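Long-range contacts in SGNH hydrolase-type esterase domain-containing protein (Slackia heliotrinireducens DSM 20476, PDB 4S1P), which is uncharacterised but probably hydrolyses ester bonds, as a member of the SGNH (GDSL-type) hydrolase superfamily: residues Ala99-Tyr104 against Ser141-Ala146; Ile6-Asn11 against Phe66-Glu71; Gly105-Arg110 against Ala146-Pro151; Thr14-Met19 against Ala171-Ala176. All coordinates share one frame; numbering follows the deposited sequence. Where two conformers were deposited one is given.

Overall arrangement
Contacts 1 and 2 are two strand pairings in one parallel sheet, their centres about 9 Å apart, and they join where strand 66-69 runs beside strand 100-105: Val102 N lies 2.8 Å from Val67 O. Contact 3 carries contact 1 on through the last bridge of the same two strands and into the loops beyond, sharing Ala146. Contact 4 packs the turn after helix 12-15 on helix 170-184. It meets contact 2 where Gln70 OE1 lies 2.7 Å from Thr14 OG1, and contact 1 where Tyr104 CE2 lies 3.4 Å from Met19 CE. The probable active site, a triad of Ser12, Asp164 and His167, lies by contact 2, whose Asn11 side chain touches it and also comes about 3 Å from an unidentified ligand, probably from the crystallisation liquor.

Contact 1: Ala99-Tyr104 against Ser141-Ala146; sequences AQPVIY and SGALLA
Three main-chain hydrogen bonds pair the strands at 100-104 and 144-146, which run parallel with Val102 opposite Leu144 and Tyr104 opposite Ala146. Ile103 supplies two of them: its N donates to Leu144 O (2.7 Å), and its O takes Ala146 N (2.8 Å), both nearly along the C=O axes. The third, Leu144 N to Pro101 O at 3.0 Å, comes in on a lone pair instead.

A side-chain amide completes the polar set. Pro101 has no N-H to offer, and the Gly142 carbonyl is met by Gln100 NE2 at 3.1 Å. The glutamine leaves its backbone with CG anti to N (chi1 174°) and bends at chi2, so that Gln100 NE2 also reaches Pro101 O at 2.9 Å. Both acceptors lie in the plane of its amide and both are met on a lone pair, which fixes the rotation of the group. An alanine here would remove this two-carbonyl link and the CG that packs on Leu144, and would probably loosen the start of the pairing.

Apolar contacts lie on the two faces. Ile103 rests its CG1 on Ala143 CB, while its CG2 is pressed by Leu145 CD1 at 3.5 Å, tighter than usual for two carbons; helix 123-141 covers this side. Val102, Leu144 and Ala146 look the other way, and helix 170-184 packs on Leu144 and Ala146. The Tyr104 hydroxyl is bonded to Leu13 O. This is a beta-alpha-beta unit closed through helix 123-141, with 144-147 the outermost strand of the parallel sheet of the SGNH hydrolase fold.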
loop_
_atom_site.group_PDB
_atom_site.type_symbol
_atom_site.label_atom_id
_atom_site.label_comp_id
_atom_site.label_asym_id
_atom_site.label_seq_id
_atom_site.Cartn_x
_atom_site.Cartn_y
_atom_site.Cartn_z
ATOM N N ALA A 99 16.005 -0.151 -6.779
ATOM C CA ALA A 99 14.607 0.139 -7.034
ATOM C C ALA A 99 14.189 1.354 -6.195
ATOM O O ALA A 99 14.697 1.595 -5.105
ATOM C CB ALA A 99 13.730 -1.056 -6.677
ATOM N N GLN A 100 13.193 2.072 -6.681
ATOM C CA GLN A 100 12.601 3.172 -5.948
ATOM C C GLN A 100 11.405 2.684 -5.094
ATOM O O GLN A 100 10.448 2.156 -5.643
ATOM C CB GLN A 100 12.114 4.251 -6.912
ATOM C CG GLN A 100 11.352 5.363 -6.232
ATOM C CD GLN A 100 12.162 6.198 -5.260
ATOM O OE1 GLN A 100 13.187 6.782 -5.637
ATOM N NE2 GLN A 100 11.692 6.303 -4.011
ATOM N N PRO A 101 11.474 2.840 -3.770
ATOM C CA PRO A 101 10.327 2.457 -2.945
ATOM C C PRO A 101 9.173 3.445 -3.097
ATOM O O PRO A 101 9.377 4.648 -3.268
ATOM C CB PRO A 101 10.891 2.443 -1.526
ATOM C CG PRO A 101 12.115 3.289 -1.568
ATOM C CD PRO A 101 12.653 3.224 -2.971
ATOM N N VAL A 102 7.957 2.896 -3.025
ATOM C CA VAL A 102 6.718 3.659 -3.169
ATOM C C VAL A 102 5.773 3.233 -2.058
ATOM O O VAL A 102 5.537 2.039 -1.900
ATOM C CB VAL A 102 6.054 3.400 -4.547
ATOM C CG1 VAL A 102 4.722 4.104 -4.678
ATOM C CG2 VAL A 102 6.989 3.825 -5.675
ATOM N N ILE A 103 5.233 4.195 -1.314
ATOM C CA ILE A 103 4.234 3.893 -0.330
ATOM C C ILE A 103 2.856 3.965 -0.996
ATOM O O ILE A 103 2.494 4.999 -1.566
ATOM C CB ILE A 103 4.288 4.881 0.849
ATOM C CG1 ILE A 103 5.579 4.667 1.651
ATOM C CG2 ILE A 103 3.040 4.775 1.725
ATOM C CD1 ILE A 103 5.924 5.851 2.511
ATOM N N TYR A 104 2.085 2.881 -0.907
ATOM C CA TYR A 104 0.673 2.885 -1.329
ATOM C C TYR A 104 -0.068 3.409 -0.088
ATOM O O TYR A 104 -0.351 2.657 0.860
ATOM C CB TYR A 104 0.278 1.492 -1.759
ATOM C CG TYR A 104 -1.202 1.224 -2.081
ATOM C CD1 TYR A 104 -2.196 2.207 -2.035
ATOM C CD2 TYR A 104 -1.582 -0.041 -2.440
ATOM C CE1 TYR A 104 -3.545 1.883 -2.273
ATOM C CE2 TYR A 104 -2.894 -0.379 -2.674
ATOM C CZ TYR A 104 -3.880 0.583 -2.609
ATOM O OH TYR A 104 -5.195 0.244 -2.812
ATOM N N SER A 141 12.185 7.657 4.760
ATOM C CA SER A 141 12.656 6.583 3.886
ATOM C C SER A 141 13.083 7.060 2.505
ATOM O O SER A 141 13.786 6.362 1.777
ATOM C CB SER A 141 11.514 5.570 3.691
ATOM O OG SER A 141 10.455 6.135 2.912
ATOM N N GLY A 142 12.591 8.223 2.111
ATOM C CA GLY A 142 12.738 8.673 0.742
ATOM C C GLY A 142 11.841 7.969 -0.237
ATOM O O GLY A 142 12.062 8.038 -1.439
ATOM N N ALA A 143 10.811 7.312 0.253
ATOM C CA ALA A 143 9.857 6.649 -0.640
ATOM C C ALA A 143 8.908 7.669 -1.246
ATOM O O ALA A 143 8.548 8.661 -0.599
ATOM C CB ALA A 143 9.089 5.587 0.133
ATOM N N LEU A 144 8.483 7.416 -2.478
ATOM C CA LEU A 144 7.473 8.224 -3.077
ATOM C C LEU A 144 6.129 7.856 -2.439
ATOM O O LEU A 144 5.870 6.714 -2.177
ATOM C CB LEU A 144 7.379 7.924 -4.570
ATOM C CG LEU A 144 8.647 8.120 -5.366
ATOM C CD1 LEU A 144 8.380 7.751 -6.822
ATOM C CD2 LEU A 144 9.103 9.574 -5.203
ATOM N N LEU A 145 5.280 8.826 -2.189
ATOM C CA LEU A 145 3.967 8.569 -1.598
ATOM C C LEU A 145 2.896 8.641 -2.656
ATOM O O LEU A 145 2.696 9.701 -3.263
ATOM C CB LEU A 145 3.639 9.566 -0.487
ATOM C CG LEU A 145 2.266 9.379 0.151
ATOM C CD1 LEU A 145 2.095 8.013 0.798
ATOM C CD2 LEU A 145 2.006 10.460 1.190
ATOM N N ALA A 146 2.193 7.529 -2.840
ATOM C CA ALA A 146 0.957 7.513 -3.625
ATOM C C ALA A 146 -0.186 7.719 -2.632
ATOM O O ALA A 146 -0.554 6.774 -1.933
ATOM C CB ALA A 146 0.848 6.194 -4.368
#

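Contact 2: Ile6-Asn11 against Phe66-Glu71; sequences ILMLGN and FVVMQE
At the heart of the parallel SGNH sheet, strand 4-10 runs beside strand 66-69 and leads straight into the family's first sequence block, here Gly10-Asn11-Ser12, where Ser12 is the probable nucleophile. Four main-chain bonds zip the pair together, alternating in direction: Leu7 N to Phe66 O, Val68 N to Leu7 O (2.7 Å), Leu9 N to Val68 O, and Gln70 N to Leu9 O. On one face, Val68 stands beside two neighbours, with CG2 3.8 Å from Ile6 CG2 and CG1 4.0 Å from CE of selenomethionine Met8. On the other, the Leu9 side chain crosses that of Val67 obliquely, CD1 against CG1.

After the main-chain bonds the Gln70 side chain takes over. Its CG is anti to N (chi1 179°), and a bend at chi2 (-113°) carries the amide across to the turn. Gln70 OE1 accepts Asn11 N at 2.9 Å, in a nearly straight bond made from above the carbonyl plane, and also bonds Thr14 OG1. Gln70 NE2 gives one hydrogen to Asn11 OD1 (2.8 Å) and the other to Glu71 O. Gly10, lacking a side chain, lets Gln70 OE1 come 3.4 Å from Gly10 CA. A leucine at Gln70 would remove this buried polar grip and would probably let the turn before Ser12 shift. Asn11 OD1 also takes Leu13 N, as N-cap of the next helix, and ND2 bonds an unidentified ligand, probably from the crystallisation liquor.

Helix 170-184 covers Ile6 and Val68, helix 19-27 covers Met8, helix 80-96 lies against Val67 and Met69, and strand 29-35 flanks strand 4-10.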
loop_
_atom_site.group_PDB
_atom_site.type_symbol
_atom_site.label_atom_id
_atom_site.label_comp_id
_atom_site.label_asym_id
_atom_site.label_seq_id
_atom_site.Cartn_x
_atom_site.Cartn_y
_atom_site.Cartn_z
ATOM N N ILE A 6 7.582 -3.673 -11.679
ATOM C CA ILE A 6 7.045 -3.189 -10.390
ATOM C C ILE A 6 6.755 -4.399 -9.502
ATOM O O ILE A 6 6.072 -5.334 -9.921
ATOM C CB ILE A 6 5.731 -2.393 -10.583
ATOM C CG1 ILE A 6 5.956 -1.209 -11.526
ATOM C CG2 ILE A 6 5.179 -1.933 -9.244
ATOM C CD1 ILE A 6 4.665 -0.573 -12.004
ATOM N N LEU A 7 7.292 -4.395 -8.282
ATOM C CA LEU A 7 6.985 -5.407 -7.262
ATOM C C LEU A 7 6.060 -4.774 -6.243
ATOM O O LEU A 7 6.380 -3.718 -5.715
ATOM C CB LEU A 7 8.267 -5.845 -6.573
ATOM C CG LEU A 7 8.122 -6.859 -5.451
ATOM C CD1 LEU A 7 7.472 -8.154 -5.910
ATOM C CD2 LEU A 7 9.506 -7.101 -4.827
HETATM N N MSE A 8 4.917 -5.398 -6.000
HETATM C CA MSE A 8 3.943 -4.877 -5.053
HETATM C C MSE A 8 3.807 -5.810 -3.875
HETATM O O MSE A 8 3.682 -7.030 -4.041
HETATM C CB MSE A 8 2.560 -4.765 -5.699
HETATM C CG MSE A 8 2.598 -3.937 -6.979
HETATM SE SE MSE A 8 0.756 -3.592 -7.615
HETATM C CE MSE A 8 0.328 -2.101 -6.446
ATOM N N LEU A 9 3.913 -5.240 -2.684
ATOM C CA LEU A 9 3.775 -5.972 -1.455
ATOM C C LEU A 9 2.514 -5.477 -0.752
ATOM O O LEU A 9 2.370 -4.267 -0.516
ATOM C CB LEU A 9 4.998 -5.695 -0.553
ATOM C CG LEU A 9 6.379 -5.700 -1.226
ATOM C CD1 LEU A 9 7.468 -5.363 -0.189
ATOM C CD2 LEU A 9 6.632 -7.018 -1.938
ATOM N N GLY A 10 1.595 -6.371 -0.415
ATOM C CA GLY A 10 0.330 -5.919 0.179
ATOM C C GLY A 10 -0.637 -7.019 0.523
ATOM O O GLY A 10 -0.239 -8.174 0.729
ATOM N N ASN A 11 -1.905 -6.648 0.571
ATOM C CA ASN A 11 -2.968 -7.588 0.881
ATOM C C ASN A 11 -4.159 -7.298 -0.011
ATOM O O ASN A 11 -3.954 -6.858 -1.154
ATOM C CB ASN A 11 -3.217 -7.639 2.377
ATOM C CG ASN A 11 -3.782 -6.368 2.937
ATOM O OD1 ASN A 11 -4.350 -5.516 2.245
ATOM N ND2 ASN A 11 -3.653 -6.243 4.245
ATOM N N PHE A 66 10.461 -0.221 -9.289
ATOM C CA PHE A 66 9.753 0.237 -8.120
ATOM C C PHE A 66 9.361 -0.927 -7.245
ATOM O O PHE A 66 9.077 -2.004 -7.745
ATOM C CB PHE A 66 8.462 0.963 -8.530
ATOM C CG PHE A 66 8.683 2.217 -9.339
ATOM C CD1 PHE A 66 9.054 3.394 -8.720
ATOM C CD2 PHE A 66 8.538 2.208 -10.702
ATOM C CE1 PHE A 66 9.267 4.561 -9.442
ATOM C CE2 PHE A 66 8.722 3.360 -11.426
ATOM C CZ PHE A 66 9.108 4.541 -10.807
ATOM N N VAL A 67 9.316 -0.672 -5.939
ATOM C CA VAL A 67 8.757 -1.602 -4.969
ATOM C C VAL A 67 7.658 -0.857 -4.223
ATOM O O VAL A 67 7.925 0.156 -3.574
ATOM C CB VAL A 67 9.781 -2.135 -3.977
ATOM C CG1 VAL A 67 9.116 -3.060 -2.963
ATOM C CG2 VAL A 67 10.902 -2.871 -4.714
ATOM N N VAL A 68 6.410 -1.323 -4.393
ATOM C CA VAL A 68 5.241 -0.654 -3.776
ATOM C C VAL A 68 4.909 -1.376 -2.471
ATOM O O VAL A 68 4.818 -2.601 -2.452
ATOM C CB VAL A 68 4.030 -0.687 -4.703
ATOM C CG1 VAL A 68 2.825 -0.017 -4.071
ATOM C CG2 VAL A 68 4.370 -0.029 -6.024
HETATM N N MSE A 69 4.710 -0.601 -1.397
HETATM C CA MSE A 69 4.508 -1.156 -0.092
HETATM C C MSE A 69 3.166 -0.735 0.460
HETATM O O MSE A 69 2.912 0.468 0.613
HETATM C CB MSE A 69 5.595 -0.676 0.882
HETATM C CG MSE A 69 6.998 -1.019 0.378
HETATM SE SE MSE A 69 8.414 -0.042 1.307
HETATM C CE MSE A 69 7.858 1.745 0.678
ATOM N N GLN A 70 2.300 -1.716 0.759
ATOM C CA GLN A 70 0.976 -1.447 1.324
ATOM C C GLN A 70 0.792 -2.214 2.628
ATOM O O GLN A 70 0.856 -3.430 2.637
ATOM C CB GLN A 70 -0.117 -1.858 0.315
ATOM C CG GLN A 70 -1.545 -1.644 0.813
ATOM C CD GLN A 70 -2.288 -2.937 1.035
ATOM O OE1 GLN A 70 -2.352 -3.795 0.155
ATOM N NE2 GLN A 70 -2.856 -3.094 2.217
ATOM N N GLU A 71 0.535 -1.463 3.709
ATOM C CA GLU A 71 0.346 -2.032 5.016
ATOM C C GLU A 71 -1.112 -2.424 5.248
ATOM O O GLU A 71 -2.037 -1.866 4.658
ATOM C CB GLU A 71 0.752 -1.005 6.078
ATOM C CG GLU A 71 0.644 -1.436 7.552
ATOM C CD GLU A 71 1.542 -2.628 7.882
ATOM O OE1 GLU A 71 1.266 -3.757 7.398
ATOM O OE2 GLU A 71 2.542 -2.436 8.629
#

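Contact 3: Gly105-Arg110 against Ala146-Pro151; sequences GTWPYR and ADVAAP
The two backbones run almost in parallel, 7° apart from Gly105 to Pro108 and from Ala146 to Ala149, and the last parallel bridge of this strand pair is Gly105 with Asp147. Here the carboxyl ends of two neighbouring strands of the SGNH sheet give way to loop and helix. Gly105 N donates to Ala146 O at 2.8 Å, and Gly105 O receives Val148 N at 3.1 Å from above the carbonyl plane. Asp147 sits at the centre of an inverse gamma turn, and its OD1 caps the following helix by accepting Ala150 N.

The indole of Trp107 carries the side-chain contact. With CG held between backbone N and carbonyl carbon (chi1 45°), the Trp107 ring lies alongside Val148, whose CG1 meets it at the edge, 3.8 Å from CZ3. Thr106 CB is over one face, toward the rim. Other residues hold the ring too: Phe152 stacks with it, Tyr161 meets it at about 90°, and NE1 bonds Val166 O. Ala149 slots its methyl against the loop, CB lying 4.0 Å from Trp107 CA and 4.3 Å from Pro108 CD. Packing is tight at Val148, where CB stands 3.2 Å from Gly105 O.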
loop_
_atom_site.group_PDB
_atom_site.type_symbol
_atom_site.label_atom_id
_atom_site.label_comp_id
_atom_site.label_asym_id
_atom_site.label_seq_id
_atom_site.Cartn_x
_atom_site.Cartn_y
_atom_site.Cartn_z
ATOM N N GLY A 105 -0.300 4.722 -0.061
ATOM C CA GLY A 105 -0.978 5.336 1.077
ATOM C C GLY A 105 -2.460 4.998 0.942
ATOM O O GLY A 105 -3.080 5.286 -0.069
ATOM N N THR A 106 -3.027 4.378 1.938
ATOM C CA THR A 106 -4.432 4.044 1.932
ATOM C C THR A 106 -5.233 5.039 2.810
ATOM O O THR A 106 -4.739 6.055 3.291
ATOM C CB THR A 106 -4.636 2.581 2.375
ATOM O OG1 THR A 106 -4.259 2.420 3.761
ATOM C CG2 THR A 106 -3.822 1.590 1.507
ATOM N N TRP A 107 -6.502 4.714 2.968
ATOM C CA TRP A 107 -7.520 5.645 3.415
ATOM C C TRP A 107 -7.997 5.282 4.826
ATOM O O TRP A 107 -7.963 4.111 5.220
ATOM C CB TRP A 107 -8.705 5.607 2.415
ATOM C CG TRP A 107 -9.065 4.223 2.064
ATOM C CD1 TRP A 107 -9.878 3.389 2.765
ATOM C CD2 TRP A 107 -8.577 3.470 0.953
ATOM N NE1 TRP A 107 -9.919 2.158 2.173
ATOM C CE2 TRP A 107 -9.118 2.179 1.058
ATOM C CE3 TRP A 107 -7.686 3.747 -0.107
ATOM C CZ2 TRP A 107 -8.829 1.178 0.143
ATOM C CZ3 TRP A 107 -7.402 2.745 -1.000
ATOM C CH2 TRP A 107 -7.960 1.481 -0.872
ATOM N N PRO A 108 -8.507 6.275 5.569
ATOM C CA PRO A 108 -9.247 5.920 6.785
ATOM C C PRO A 108 -10.492 5.133 6.377
ATOM O O PRO A 108 -10.969 5.257 5.282
ATOM C CB PRO A 108 -9.659 7.289 7.372
ATOM C CG PRO A 108 -9.717 8.183 6.190
ATOM C CD PRO A 108 -8.632 7.710 5.254
ATOM N N TYR A 109 -11.000 4.338 7.289
ATOM C CA TYR A 109 -12.235 3.628 7.052
ATOM C C TYR A 109 -13.407 4.618 6.975
ATOM O O TYR A 109 -13.356 5.717 7.497
ATOM C CB TYR A 109 -12.479 2.669 8.191
ATOM C CG TYR A 109 -11.496 1.580 8.383
ATOM C CD1 TYR A 109 -10.541 1.280 7.416
ATOM C CD2 TYR A 109 -11.547 0.785 9.537
ATOM C CE1 TYR A 109 -9.647 0.237 7.614
ATOM C CE2 TYR A 109 -10.672 -0.277 9.715
ATOM C CZ TYR A 109 -9.726 -0.546 8.751
ATOM O OH TYR A 109 -8.878 -1.630 8.959
ATOM N N ARG A 110 -14.467 4.205 6.301
ATOM C CA ARG A 110 -15.631 5.059 6.170
ATOM C C ARG A 110 -16.254 5.382 7.524
ATOM O O ARG A 110 -16.425 4.514 8.367
ATOM C CB ARG A 110 -16.641 4.417 5.235
ATOM C CG ARG A 110 -17.853 5.290 5.059
ATOM C CD ARG A 110 -18.731 4.841 3.932
ATOM N NE ARG A 110 -19.791 5.807 3.663
ATOM C CZ ARG A 110 -20.597 5.724 2.611
ATOM N NH1 ARG A 110 -20.482 4.704 1.786
ATOM N NH2 ARG A 110 -21.535 6.640 2.406
ATOM N N ALA A 146 2.193 7.529 -2.840
ATOM C CA ALA A 146 0.957 7.513 -3.625
ATOM C C ALA A 146 -0.186 7.719 -2.632
ATOM O O ALA A 146 -0.554 6.774 -1.933
ATOM C CB ALA A 146 0.848 6.194 -4.368
ATOM N N ASP A 147 -0.665 8.969 -2.518
ATOM C CA ASP A 147 -1.609 9.354 -1.491
ATOM C C ASP A 147 -3.006 9.093 -1.995
ATOM O O ASP A 147 -3.627 9.958 -2.587
ATOM C CB ASP A 147 -1.379 10.816 -1.138
ATOM C CG ASP A 147 -2.246 11.326 0.003
ATOM O OD1 ASP A 147 -3.172 10.605 0.421
ATOM O OD2 ASP A 147 -2.019 12.463 0.482
ATOM N N VAL A 148 -3.521 7.896 -1.737
ATOM C CA VAL A 148 -4.859 7.577 -2.202
ATOM C C VAL A 148 -5.922 8.158 -1.254
ATOM O O VAL A 148 -7.066 8.382 -1.651
ATOM C CB VAL A 148 -5.022 6.064 -2.468
ATOM C CG1 VAL A 148 -6.380 5.776 -3.111
ATOM C CG2 VAL A 148 -3.894 5.546 -3.372
ATOM N N ALA A 149 -5.569 8.415 -0.000
ATOM C CA ALA A 149 -6.526 9.004 0.921
ATOM C C ALA A 149 -7.039 10.340 0.425
ATOM O O ALA A 149 -8.212 10.666 0.632
ATOM C CB ALA A 149 -5.929 9.162 2.298
ATOM N N ALA A 150 -6.173 11.156 -0.146
ATOM C CA ALA A 150 -6.594 12.504 -0.573
ATOM C C ALA A 150 -7.783 12.461 -1.559
ATOM O O ALA A 150 -8.825 13.070 -1.269
ATOM C CB ALA A 150 -5.408 13.296 -1.128
ATOM N N PRO A 151 -7.662 11.709 -2.668
ATOM C CA PRO A 151 -8.827 11.673 -3.555
ATOM C C PRO A 151 -10.005 10.895 -2.999
ATOM O O PRO A 151 -11.148 11.152 -3.388
ATOM C CB PRO A 151 -8.281 11.073 -4.841
ATOM C CG PRO A 151 -7.015 10.322 -4.441
ATOM C CD PRO A 151 -6.445 11.164 -3.316
#

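Contact 4: Thr14-Met19 against Ala171-Ala176; sequences TTANHM and AGSRLA
The flat group in this contact is the carboxamide of Asn17, which meets helix 170-184 through its NH2 group: Asn17 ND2 donates to Ser173 OG at 2.9 Å, nearly straight (172°) and with the oxygen only 5° out of the amide plane. The same nitrogen also bonds Pro168 O, so two acceptors fix how the amide is turned. Behind it, the Asn17 CB packs on Ser173 CB at 3.7 Å.

The turn at 16-18 links helix 12-15, which begins at the probable nucleophile Ser12, to helix 19-27. It rests on the helix that follows Asp164 and His167, the probable acid and base in the DxxH block of SGNH hydrolases. Asn17 and His18 both take left-handed helical backbone angles, which curls the chain so that Met19 N bonds back to Ala16 O.

Ser173 is the polar hub. Ser173 OG, anti to the carbonyl carbon, receives the asparagine and also bonds a water at 2.7 Å. That water donates to Ala16 O at 2.9 Å, spanning two oxygens too far apart to bond directly.

Beside this polar patch Met19, a selenomethionine, brings mostly carbon contacts. It starts with CG anti to N (chi1 -170°), then bends twice. Met19 CG passes 3.4 Å from the carbonyl oxygen Ser173 O, the tip also packs against Tyr104, and Met19 CE ends 4.3 Å from Ala176 CB.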
loop_
_atom_site.group_PDB
_atom_site.type_symbol
_atom_site.label_atom_id
_atom_site.label_comp_id
_atom_site.label_asym_id
_atom_site.label_seq_id
_atom_site.Cartn_x
_atom_site.Cartn_y
_atom_site.Cartn_z
ATOM N N THR A 14 -4.496 -4.190 -2.161
ATOM C CA THR A 14 -3.737 -4.197 -3.406
ATOM C C THR A 14 -4.384 -5.093 -4.457
ATOM O O THR A 14 -4.505 -4.680 -5.599
ATOM C CB THR A 14 -2.290 -4.666 -3.139
ATOM O OG1 THR A 14 -1.611 -3.641 -2.413
ATOM C CG2 THR A 14 -1.518 -4.895 -4.450
ATOM N N THR A 15 -4.802 -6.304 -4.090
ATOM C CA THR A 15 -5.204 -7.280 -5.095
ATOM C C THR A 15 -6.654 -7.137 -5.518
ATOM O O THR A 15 -6.994 -7.601 -6.622
ATOM C CB THR A 15 -4.978 -8.711 -4.614
ATOM O OG1 THR A 15 -5.667 -8.929 -3.380
ATOM C CG2 THR A 15 -3.506 -9.002 -4.429
ATOM N N ALA A 16 -7.484 -6.495 -4.699
ATOM C CA ALA A 16 -8.920 -6.418 -5.028
ATOM C C ALA A 16 -9.161 -5.784 -6.399
ATOM O O ALA A 16 -8.452 -4.855 -6.833
ATOM C CB ALA A 16 -9.692 -5.638 -3.934
ATOM N N ASN A 17 -10.211 -6.292 -7.061
ATOM C CA ASN A 17 -10.691 -5.697 -8.305
ATOM C C ASN A 17 -9.664 -5.624 -9.416
ATOM O O ASN A 17 -9.692 -4.698 -10.234
ATOM C CB ASN A 17 -11.286 -4.321 -8.053
ATOM C CG ASN A 17 -12.353 -4.347 -6.992
ATOM O OD1 ASN A 17 -13.337 -5.084 -7.127
ATOM N ND2 ASN A 17 -12.173 -3.562 -5.931
ATOM N N HIS A 18 -8.763 -6.613 -9.439
ATOM C CA HIS A 18 -7.714 -6.687 -10.429
ATOM C C HIS A 18 -6.901 -5.408 -10.539
ATOM O O HIS A 18 -6.398 -5.041 -11.596
ATOM C CB HIS A 18 -8.329 -7.003 -11.785
ATOM C CG HIS A 18 -9.051 -8.322 -11.810
ATOM N ND1 HIS A 18 -8.403 -9.521 -12.017
ATOM C CD2 HIS A 18 -10.343 -8.629 -11.574
ATOM C CE1 HIS A 18 -9.281 -10.507 -11.960
ATOM N NE2 HIS A 18 -10.466 -9.990 -11.692
HETATM N N MSE A 19 -6.708 -4.760 -9.405
HETATM C CA MSE A 19 -5.988 -3.501 -9.440
HETATM C C MSE A 19 -4.546 -3.614 -9.982
HETATM O O MSE A 19 -4.138 -2.776 -10.744
HETATM C CB MSE A 19 -6.049 -2.820 -8.082
HETATM C CG MSE A 19 -5.527 -1.398 -8.126
HETATM SE SE MSE A 19 -3.573 -1.224 -7.895
HETATM C CE MSE A 19 -3.594 -1.111 -5.952
ATOM N N ALA A 171 -14.493 1.162 -8.323
ATOM C CA ALA A 171 -14.124 2.560 -8.573
ATOM C C ALA A 171 -12.967 3.008 -7.639
ATOM O O ALA A 171 -12.065 3.716 -8.065
ATOM C CB ALA A 171 -15.328 3.480 -8.421
ATOM N N GLY A 172 -13.012 2.595 -6.378
ATOM C CA GLY A 172 -11.916 2.896 -5.454
ATOM C C GLY A 172 -10.602 2.260 -5.876
ATOM O O GLY A 172 -9.557 2.903 -5.791
ATOM N N SER A 173 -10.654 1.026 -6.367
ATOM C CA SER A 173 -9.444 0.389 -6.877
ATOM C C SER A 173 -8.888 1.075 -8.116
ATOM O O SER A 173 -7.680 1.190 -8.294
ATOM C CB SER A 173 -9.669 -1.072 -7.151
ATOM O OG SER A 173 -9.949 -1.758 -5.937
ATOM N N ARG A 174 -9.786 1.504 -8.997
ATOM C CA ARG A 174 -9.356 2.231 -10.176
ATOM C C ARG A 174 -8.656 3.529 -9.794
ATOM O O ARG A 174 -7.612 3.888 -10.345
ATOM C CB ARG A 174 -10.535 2.470 -11.103
ATOM C CG ARG A 174 -10.140 3.211 -12.369
ATOM C CD ARG A 174 -11.313 3.309 -13.317
ATOM N NE ARG A 174 -10.936 4.081 -14.497
ATOM C CZ ARG A 174 -10.985 5.408 -14.594
ATOM N NH1 ARG A 174 -11.420 6.167 -13.580
ATOM N NH2 ARG A 174 -10.601 5.982 -15.729
ATOM N N LEU A 175 -9.200 4.208 -8.787
ATOM C CA LEU A 175 -8.613 5.397 -8.299
ATOM C C LEU A 175 -7.215 5.118 -7.714
ATOM O O LEU A 175 -6.248 5.823 -8.006
ATOM C CB LEU A 175 -9.505 5.991 -7.229
ATOM C CG LEU A 175 -8.971 7.258 -6.590
ATOM C CD1 LEU A 175 -8.701 8.356 -7.621
ATOM C CD2 LEU A 175 -9.957 7.728 -5.540
ATOM N N ALA A 176 -7.096 4.061 -6.936
ATOM C CA ALA A 176 -5.758 3.703 -6.420
ATOM C C ALA A 176 -4.762 3.436 -7.542
ATOM O O ALA A 176 -3.640 3.883 -7.476
ATOM C CB ALA A 176 -5.874 2.503 -5.543
HETATM O O HOH W 1 -7.563 -2.761 -5.040
#